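Local coordinates for hypothetical protein (Ruminococcus gnavus, PDB 4QAN), which is of unknown function but probably binds metal ions and belongs to the cystatin-like, NTF2-like proteins as a divergent member, at residues E262-F274 with S353-V366. Residues are numbered along the deposited sequence; the frame is centred on the assembly and turned at random.
Sequences EYAKELKTMLYGF and SLSAPALSLESGEV
Helix-on-loop packing joins helix 254-275 to the loop between strands 349-353 and 367-369, with Leu354 and Val366 from the two limbs of the loop lying against the helix. Leu354 crosses Tyr263 at about a right angle: its CG lies 3.8 Å from Tyr263 CE1, while CD1 reaches the helix backbone at Leu267 CA. The buried Tyr263 OH, crowded by Leu354 CD2, has no polar partner in the model. Glu266 extends its chain to bring OE1 to the N-H of Leu354; this hydrogen bond is long but nearly straight (N to OE1 3.2 Å, 175°) and meets the oxygen almost along its C-O axis. The backbones come nearest at Gly364, at positive phi in the type II turn Glu362-Glu365, whose CA is 4.4 Å from Met270 CA. Gly364 O lies 3.6 Å from Met270 CA in a CA-H...O contact, and one water donates to both Gly364 O and Thr269 O. Farther along, Val366 CG2 sits over the centre of one face of the Phe274 ring, a CH-pi contact at 4.3 Å from the centroid, and touches Met270 CG; CG1, anti to the backbone N (chi1 170°), meets Phe274 CE1. Tyr329 and Tyr336 of the sheet meet Phe274 edge-to-face. The loop thus joins helix 254-275 to the curled sheet, consistent with the helix-on-sheet build of a cystatin-like domain.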
ATOM      1  N   GLU A 262       0.721  -4.058  -4.921  1.00 28.17           N
ATOM      2  CA  GLU A 262       1.492  -3.804  -6.156  1.00 34.91           C
ATOM      3  C   GLU A 262       0.665  -3.071  -7.214  1.00 31.90           C
ATOM      4  O   GLU A 262       1.156  -2.165  -7.891  1.00 32.29           O
ATOM      5  CB  GLU A 262       1.978  -5.117  -6.802  1.00 38.89           C
ATOM      6  CG  GLU A 262       3.051  -5.872  -6.057  1.00 53.79           C
ATOM      7  CD  GLU A 262       4.431  -5.249  -6.207  1.00 76.57           C
ATOM      8  OE1 GLU A 262       4.541  -4.119  -6.745  1.00 78.15           O
ATOM      9  OE2 GLU A 262       5.414  -5.897  -5.780  1.00 98.31           O
ATOM     10  N   TYR A 263      -0.581  -3.487  -7.399  1.00 32.21           N
ATOM     11  CA  TYR A 263      -1.374  -2.854  -8.450  1.00 34.16           C
ATOM     12  C   TYR A 263      -1.669  -1.403  -8.056  1.00 31.33           C
ATOM     13  O   TYR A 263      -1.626  -0.514  -8.899  1.00 31.79           O
ATOM     14  CB  TYR A 263      -2.651  -3.631  -8.770  1.00 30.95           C
ATOM     15  CG  TYR A 263      -3.364  -3.092  -9.995  1.00 34.58           C
ATOM     16  CD1 TYR A 263      -2.883  -3.358 -11.278  1.00 38.25           C
ATOM     17  CD2 TYR A 263      -4.511  -2.300  -9.872  1.00 37.31           C
ATOM     18  CE1 TYR A 263      -3.519  -2.858 -12.401  1.00 40.36           C
ATOM     19  CE2 TYR A 263      -5.164  -1.802 -10.989  1.00 42.49           C
ATOM     20  CZ  TYR A 263      -4.660  -2.081 -12.255  1.00 46.94           C
ATOM     21  OH  TYR A 263      -5.301  -1.608 -13.378  1.00 44.19           O
ATOM     22  N   ALA A 264      -1.934  -1.181  -6.769  1.00 25.01           N
ATOM     23  CA  ALA A 264      -2.106   0.155  -6.242  1.00 28.26           C
ATOM     24  C   ALA A 264      -0.897   1.043  -6.568  1.00 25.90           C
ATOM     25  O   ALA A 264      -1.048   2.223  -6.926  1.00 23.47           O
ATOM     26  CB  ALA A 264      -2.334   0.113  -4.745  1.00 26.47           C
ATOM     27  N   LYS A 265       0.287   0.477  -6.398  1.00 24.23           N
ATOM     28  CA  LYS A 265       1.502   1.166  -6.743  1.00 26.67           C
ATOM     29  C   LYS A 265       1.565   1.526  -8.217  1.00 26.77           C
ATOM     30  O   LYS A 265       1.987   2.644  -8.540  1.00 26.55           O
ATOM     31  CB  LYS A 265       2.723   0.337  -6.370  1.00 28.18           C
ATOM     32  CG  LYS A 265       3.984   1.166  -6.441  1.00 28.91           C
ATOM     33  CD  LYS A 265       5.209   0.416  -5.990  1.00 34.82           C
ATOM     34  CE  LYS A 265       6.401   1.355  -6.079  1.00 35.75           C
ATOM     35  NZ  LYS A 265       7.647   0.648  -5.751  1.00 41.70           N
ATOM     36  N   GLU A 266       1.183   0.587  -9.095  1.00 29.16           N
ATOM     37  CA  GLU A 266       1.176   0.821 -10.564  1.00 30.23           C
ATOM     38  C   GLU A 266       0.167   1.894 -10.943  1.00 29.45           C
ATOM     39  O   GLU A 266       0.406   2.704 -11.852  1.00 32.64           O
ATOM     40  CB  GLU A 266       0.748  -0.426 -11.370  1.00 37.19           C
ATOM     41  CG  GLU A 266       1.691  -1.618 -11.456  1.00 44.70           C
ATOM     42  CD  GLU A 266       1.054  -2.828 -12.199  1.00 59.27           C
ATOM     43  OE1 GLU A 266       0.641  -2.746 -13.413  1.00 35.56           O
ATOM     44  OE2 GLU A 266       0.974  -3.903 -11.554  1.00 69.20           O
ATOM     45  N   LEU A 267      -0.984   1.856 -10.282  1.00 27.15           N
ATOM     46  CA  LEU A 267      -2.046   2.823 -10.510  1.00 28.82           C
ATOM     47  C   LEU A 267      -1.571   4.215 -10.084  1.00 28.92           C
ATOM     48  O   LEU A 267      -1.559   5.156 -10.898  1.00 27.03           O
ATOM     49  CB  LEU A 267      -3.317   2.391  -9.766  1.00 27.76           C
ATOM     50  CG  LEU A 267      -4.536   3.323  -9.711  1.00 34.16           C
ATOM     51  CD1 LEU A 267      -4.788   4.014 -11.035  1.00 33.91           C
ATOM     52  CD2 LEU A 267      -5.787   2.569  -9.270  1.00 34.20           C
ATOM     53  N   LYS A 268      -1.128   4.326  -8.837  1.00 28.16           N
ATOM     54  CA  LYS A 268      -0.473   5.543  -8.337  1.00 27.60           C
ATOM     55  C   LYS A 268       0.557   6.089  -9.309  1.00 30.18           C
ATOM     56  O   LYS A 268       0.625   7.293  -9.585  1.00 26.55           O
ATOM     57  CB  LYS A 268       0.229   5.258  -7.013  1.00 30.52           C
ATOM     58  CG  LYS A 268       0.902   6.486  -6.405  1.00 30.01           C
ATOM     59  CD  LYS A 268       1.776   6.157  -5.215  1.00 29.08           C
ATOM     60  CE  LYS A 268       2.992   5.352  -5.617  1.00 29.96           C
ATOM     61  NZ  LYS A 268       3.676   4.816  -4.409  1.00 34.37           N
ATOM     62  N   THR A 269       1.352   5.180  -9.843  1.00 31.18           N
ATOM     63  CA  THR A 269       2.418   5.546 -10.713  1.00 29.49           C
ATOM     64  C   THR A 269       1.857   6.174 -11.991  1.00 30.64           C
ATOM     65  O   THR A 269       2.393   7.163 -12.494  1.00 29.61           O
ATOM     66  CB  THR A 269       3.309   4.321 -10.970  1.00 32.07           C
ATOM     67  OG1 THR A 269       3.904   3.928  -9.724  1.00 30.28           O
ATOM     68  CG2 THR A 269       4.396   4.633 -11.984  1.00 30.41           C
HETATM   69  N   MSE A 270       0.760   5.610 -12.481  1.00 31.34           N
HETATM   70  CA  MSE A 270       0.079   6.116 -13.664  1.00 28.56           C
HETATM   71  C   MSE A 270      -0.460   7.504 -13.385  1.00 27.60           C
HETATM   72  O   MSE A 270      -0.240   8.420 -14.165  1.00 28.17           O
HETATM   73  CB  MSE A 270      -1.019   5.140 -14.097  1.00 25.68           C
HETATM   74  CG  MSE A 270      -1.728   5.715 -15.322  1.00 24.77           C
HETATM   75 SE   MSE A 270      -3.173   4.592 -16.015  0.75 20.48          SE
HETATM   76  CE  MSE A 270      -4.582   5.161 -14.760  1.00 21.46           C
ATOM     77  N   LEU A 271      -1.156   7.683 -12.270  1.00 27.49           N
ATOM     78  CA  LEU A 271      -1.672   9.000 -11.916  1.00 27.26           C
ATOM     79  C   LEU A 271      -0.539  10.027 -11.787  1.00 28.54           C
ATOM     80  O   LEU A 271      -0.688  11.178 -12.229  1.00 28.64           O
ATOM     81  CB  LEU A 271      -2.479   8.946 -10.614  1.00 30.91           C
ATOM     82  CG  LEU A 271      -3.630   7.942 -10.562  1.00 32.65           C
ATOM     83  CD1 LEU A 271      -4.248   7.949  -9.185  1.00 32.76           C
ATOM     84  CD2 LEU A 271      -4.681   8.217 -11.629  1.00 33.70           C
ATOM     85  N   TYR A 272       0.594   9.620 -11.200  1.00 27.71           N
ATOM     86  CA  TYR A 272       1.730  10.531 -11.043  1.00 29.10           C
ATOM     87  C   TYR A 272       2.247  10.920 -12.425  1.00 28.30           C
ATOM     88  O   TYR A 272       2.715  12.046 -12.630  1.00 27.01           O
ATOM     89  CB  TYR A 272       2.843   9.893 -10.201  1.00 29.84           C
ATOM     90  CG  TYR A 272       2.600   9.853  -8.687  1.00 27.89           C
ATOM     91  CD1 TYR A 272       1.352  10.157  -8.122  1.00 27.88           C
ATOM     92  CD2 TYR A 272       3.630   9.507  -7.829  1.00 26.79           C
ATOM     93  CE1 TYR A 272       1.166  10.111  -6.753  1.00 28.58           C
ATOM     94  CE2 TYR A 272       3.442   9.439  -6.461  1.00 27.84           C
ATOM     95  CZ  TYR A 272       2.218   9.744  -5.930  1.00 26.61           C
ATOM     96  OH  TYR A 272       2.065   9.687  -4.573  1.00 28.47           O
ATOM     97  N   GLY A 273       2.133  10.005 -13.383  1.00 28.75           N
ATOM     98  CA  GLY A 273       2.515  10.303 -14.772  1.00 30.86           C
ATOM     99  C   GLY A 273       1.712  11.454 -15.368  1.00 33.53           C
ATOM    100  O   GLY A 273       2.271  12.337 -16.033  1.00 33.80           O
ATOM    101  N   PHE A 274       0.398  11.443 -15.147  1.00 33.57           N
ATOM    102  CA  PHE A 274      -0.478  12.521 -15.644  1.00 35.38           C
ATOM    103  C   PHE A 274      -0.241  13.808 -14.852  1.00 35.51           C
ATOM    104  O   PHE A 274      -0.327  14.900 -15.395  1.00 38.33           O
ATOM    105  CB  PHE A 274      -1.963  12.142 -15.554  1.00 33.32           C
ATOM    106  CG  PHE A 274      -2.369  11.017 -16.462  1.00 32.54           C
ATOM    107  CD1 PHE A 274      -2.318  11.160 -17.836  1.00 35.48           C
ATOM    108  CD2 PHE A 274      -2.851   9.822 -15.938  1.00 32.00           C
ATOM    109  CE1 PHE A 274      -2.705  10.125 -18.668  1.00 34.58           C
ATOM    110  CE2 PHE A 274      -3.234   8.779 -16.771  1.00 31.54           C
ATOM    111  CZ  PHE A 274      -3.168   8.939 -18.138  1.00 33.46           C
ATOM    112  N   SER A 353      -2.327  -5.883 -16.288  1.00 27.30           N
ATOM    113  CA  SER A 353      -1.351  -4.859 -15.903  1.00 26.94           C
ATOM    114  C   SER A 353      -1.541  -3.554 -16.666  1.00 25.54           C
ATOM    115  O   SER A 353      -2.199  -3.503 -17.698  1.00 26.48           O
ATOM    116  CB  SER A 353       0.093  -5.366 -16.098  1.00 27.15           C
ATOM    117  OG  SER A 353       0.420  -5.386 -17.470  1.00 28.54           O
ATOM    118  N   LEU A 354      -0.955  -2.501 -16.124  1.00 26.39           N
ATOM    119  CA  LEU A 354      -0.958  -1.197 -16.737  1.00 26.59           C
ATOM    120  C   LEU A 354       0.286  -1.044 -17.626  1.00 27.64           C
ATOM    121  O   LEU A 354       0.929   0.005 -17.646  1.00 29.43           O
ATOM    122  CB  LEU A 354      -1.036  -0.112 -15.650  1.00 25.08           C
ATOM    123  CG  LEU A 354      -2.294  -0.192 -14.772  1.00 28.43           C
ATOM    124  CD1 LEU A 354      -2.310   0.849 -13.649  1.00 28.29           C
ATOM    125  CD2 LEU A 354      -3.564  -0.100 -15.610  1.00 27.25           C
ATOM    126  N   SER A 355       0.596  -2.097 -18.385  1.00 27.91           N
ATOM    127  CA  SER A 355       1.714  -2.090 -19.318  1.00 29.42           C
ATOM    128  C   SER A 355       1.274  -2.643 -20.658  1.00 29.33           C
ATOM    129  O   SER A 355       0.268  -3.334 -20.771  1.00 32.06           O
ATOM    130  CB  SER A 355       2.850  -2.962 -18.785  1.00 29.71           C
ATOM    131  OG  SER A 355       2.467  -4.326 -18.797  1.00 28.00           O
ATOM    132  N   ALA A 356       2.058  -2.344 -21.673  1.00 32.82           N
ATOM    133  CA  ALA A 356       1.936  -2.996 -22.964  1.00 32.28           C
ATOM    134  C   ALA A 356       3.335  -3.184 -23.541  1.00 34.22           C
ATOM    135  O   ALA A 356       3.829  -2.331 -24.285  1.00 33.95           O
ATOM    136  CB  ALA A 356       1.073  -2.177 -23.899  1.00 32.47           C
ATOM    137  N   PRO A 357       3.971  -4.323 -23.214  1.00 35.70           N
ATOM    138  CA  PRO A 357       5.325  -4.595 -23.655  1.00 36.49           C
ATOM    139  C   PRO A 357       5.478  -4.457 -25.166  1.00 37.86           C
ATOM    140  O   PRO A 357       6.535  -4.047 -25.649  1.00 36.53           O
ATOM    141  CB  PRO A 357       5.547  -6.046 -23.251  1.00 37.17           C
ATOM    142  CG  PRO A 357       4.606  -6.291 -22.146  1.00 37.33           C
ATOM    143  CD  PRO A 357       3.433  -5.403 -22.367  1.00 35.58           C
ATOM    144  N   ALA A 358       4.411  -4.768 -25.893  1.00 37.97           N
ATOM    145  CA  ALA A 358       4.420  -4.750 -27.357  1.00 38.91           C
ATOM    146  C   ALA A 358       4.687  -3.361 -27.960  1.00 42.61           C
ATOM    147  O   ALA A 358       5.112  -3.249 -29.110  1.00 49.96           O
ATOM    148  CB  ALA A 358       3.103  -5.312 -27.867  1.00 37.60           C
ATOM    149  N   LEU A 359       4.410  -2.315 -27.194  1.00 43.50           N
ATOM    150  CA  LEU A 359       4.742  -0.940 -27.563  1.00 47.85           C
ATOM    151  C   LEU A 359       5.796  -0.350 -26.627  1.00 48.98           C
ATOM    152  O   LEU A 359       5.942   0.871 -26.548  1.00 49.37           O
ATOM    153  CB  LEU A 359       3.486  -0.064 -27.501  1.00 51.04           C
ATOM    154  CG  LEU A 359       2.380  -0.334 -28.527  1.00 53.94           C
ATOM    155  CD1 LEU A 359       1.216   0.611 -28.267  1.00 53.52           C
ATOM    156  CD2 LEU A 359       2.884  -0.188 -29.952  1.00 52.37           C
ATOM    157  N   SER A 360       6.522  -1.222 -25.926  1.00 48.34           N
ATOM    158  CA  SER A 360       7.560  -0.832 -24.973  1.00 47.48           C
ATOM    159  C   SER A 360       7.051   0.036 -23.815  1.00 45.61           C
ATOM    160  O   SER A 360       7.824   0.778 -23.209  1.00 44.24           O
ATOM    161  CB  SER A 360       8.729  -0.144 -25.690  1.00 50.12           C
ATOM    162  OG  SER A 360       9.711   0.252 -24.752  1.00 56.53           O
ATOM    163  N   LEU A 361       5.768  -0.088 -23.487  1.00 45.41           N
ATOM    164  CA  LEU A 361       5.176   0.681 -22.401  1.00 42.95           C
ATOM    165  C   LEU A 361       5.201  -0.103 -21.097  1.00 46.61           C
ATOM    166  O   LEU A 361       4.490  -1.096 -20.936  1.00 46.41           O
ATOM    167  CB  LEU A 361       3.743   1.098 -22.735  1.00 41.76           C
ATOM    168  CG  LEU A 361       3.528   2.233 -23.742  1.00 44.97           C
ATOM    169  CD1 LEU A 361       2.042   2.520 -23.897  1.00 43.43           C
ATOM    170  CD2 LEU A 361       4.244   3.511 -23.333  1.00 47.88           C
ATOM    171  N   GLU A 362       6.011   0.363 -20.153  1.00 47.45           N
ATOM    172  CA  GLU A 362       6.136  -0.296 -18.865  1.00 41.53           C
ATOM    173  C   GLU A 362       4.951  -0.028 -17.959  1.00 40.19           C
ATOM    174  O   GLU A 362       4.155   0.885 -18.175  1.00 40.71           O
ATOM    175  CB  GLU A 362       7.439   0.109 -18.183  1.00 44.56           C
ATOM    176  CG  GLU A 362       8.640  -0.517 -18.877  1.00 59.28           C
ATOM    177  CD  GLU A 362       9.925   0.262 -18.695  1.00 70.46           C
ATOM    178  OE1 GLU A 362      10.454   0.292 -17.562  1.00 72.41           O
ATOM    179  OE2 GLU A 362      10.418   0.828 -19.695  1.00 83.79           O
ATOM    180  N   SER A 363       4.858  -0.851 -16.929  1.00 34.97           N
ATOM    181  CA  SER A 363       3.789  -0.780 -15.969  1.00 35.15           C
ATOM    182  C   SER A 363       3.636   0.634 -15.395  1.00 36.48           C
ATOM    183  O   SER A 363       4.561   1.160 -14.803  1.00 38.17           O
ATOM    184  CB  SER A 363       4.079  -1.778 -14.865  1.00 36.30           C
ATOM    185  OG  SER A 363       2.939  -1.978 -14.095  1.00 47.76           O
ATOM    186  N   GLY A 364       2.475   1.259 -15.602  1.00 33.47           N
ATOM    187  CA  GLY A 364       2.234   2.623 -15.122  1.00 26.75           C
ATOM    188  C   GLY A 364       2.886   3.730 -15.944  1.00 27.81           C
ATOM    189  O   GLY A 364       2.842   4.880 -15.552  1.00 28.11           O
ATOM    190  N   GLU A 365       3.470   3.403 -17.096  1.00 27.83           N
ATOM    191  CA  GLU A 365       4.142   4.408 -17.895  1.00 32.20           C
ATOM    192  C   GLU A 365       3.108   5.263 -18.631  1.00 34.37           C
ATOM    193  O   GLU A 365       2.096   4.764 -19.109  1.00 35.07           O
ATOM    194  CB  GLU A 365       5.100   3.754 -18.895  1.00 35.31           C
ATOM    195  CG  GLU A 365       6.124   4.721 -19.465  1.00 41.09           C
ATOM    196  CD  GLU A 365       6.891   4.150 -20.648  1.00 47.55           C
ATOM    197  OE1 GLU A 365       7.159   2.926 -20.658  1.00 44.31           O
ATOM    198  OE2 GLU A 365       7.226   4.931 -21.570  1.00 51.48           O
ATOM    199  N   VAL A 366       3.375   6.557 -18.723  1.00 35.59           N
ATOM    200  CA  VAL A 366       2.493   7.466 -19.438  1.00 37.36           C
ATOM    201  C   VAL A 366       3.358   8.189 -20.440  1.00 37.74           C
ATOM    202  O   VAL A 366       4.431   8.643 -20.085  1.00 46.44           O
ATOM    203  CB  VAL A 366       1.850   8.455 -18.458  1.00 38.50           C
ATOM    204  CG1 VAL A 366       1.138   9.548 -19.197  1.00 43.11           C
ATOM    205  CG2 VAL A 366       0.885   7.735 -17.521  1.00 36.06           C
TER
HETATM  206  O   HOH W   1       3.826   7.170 -14.688  1.00 30.26           O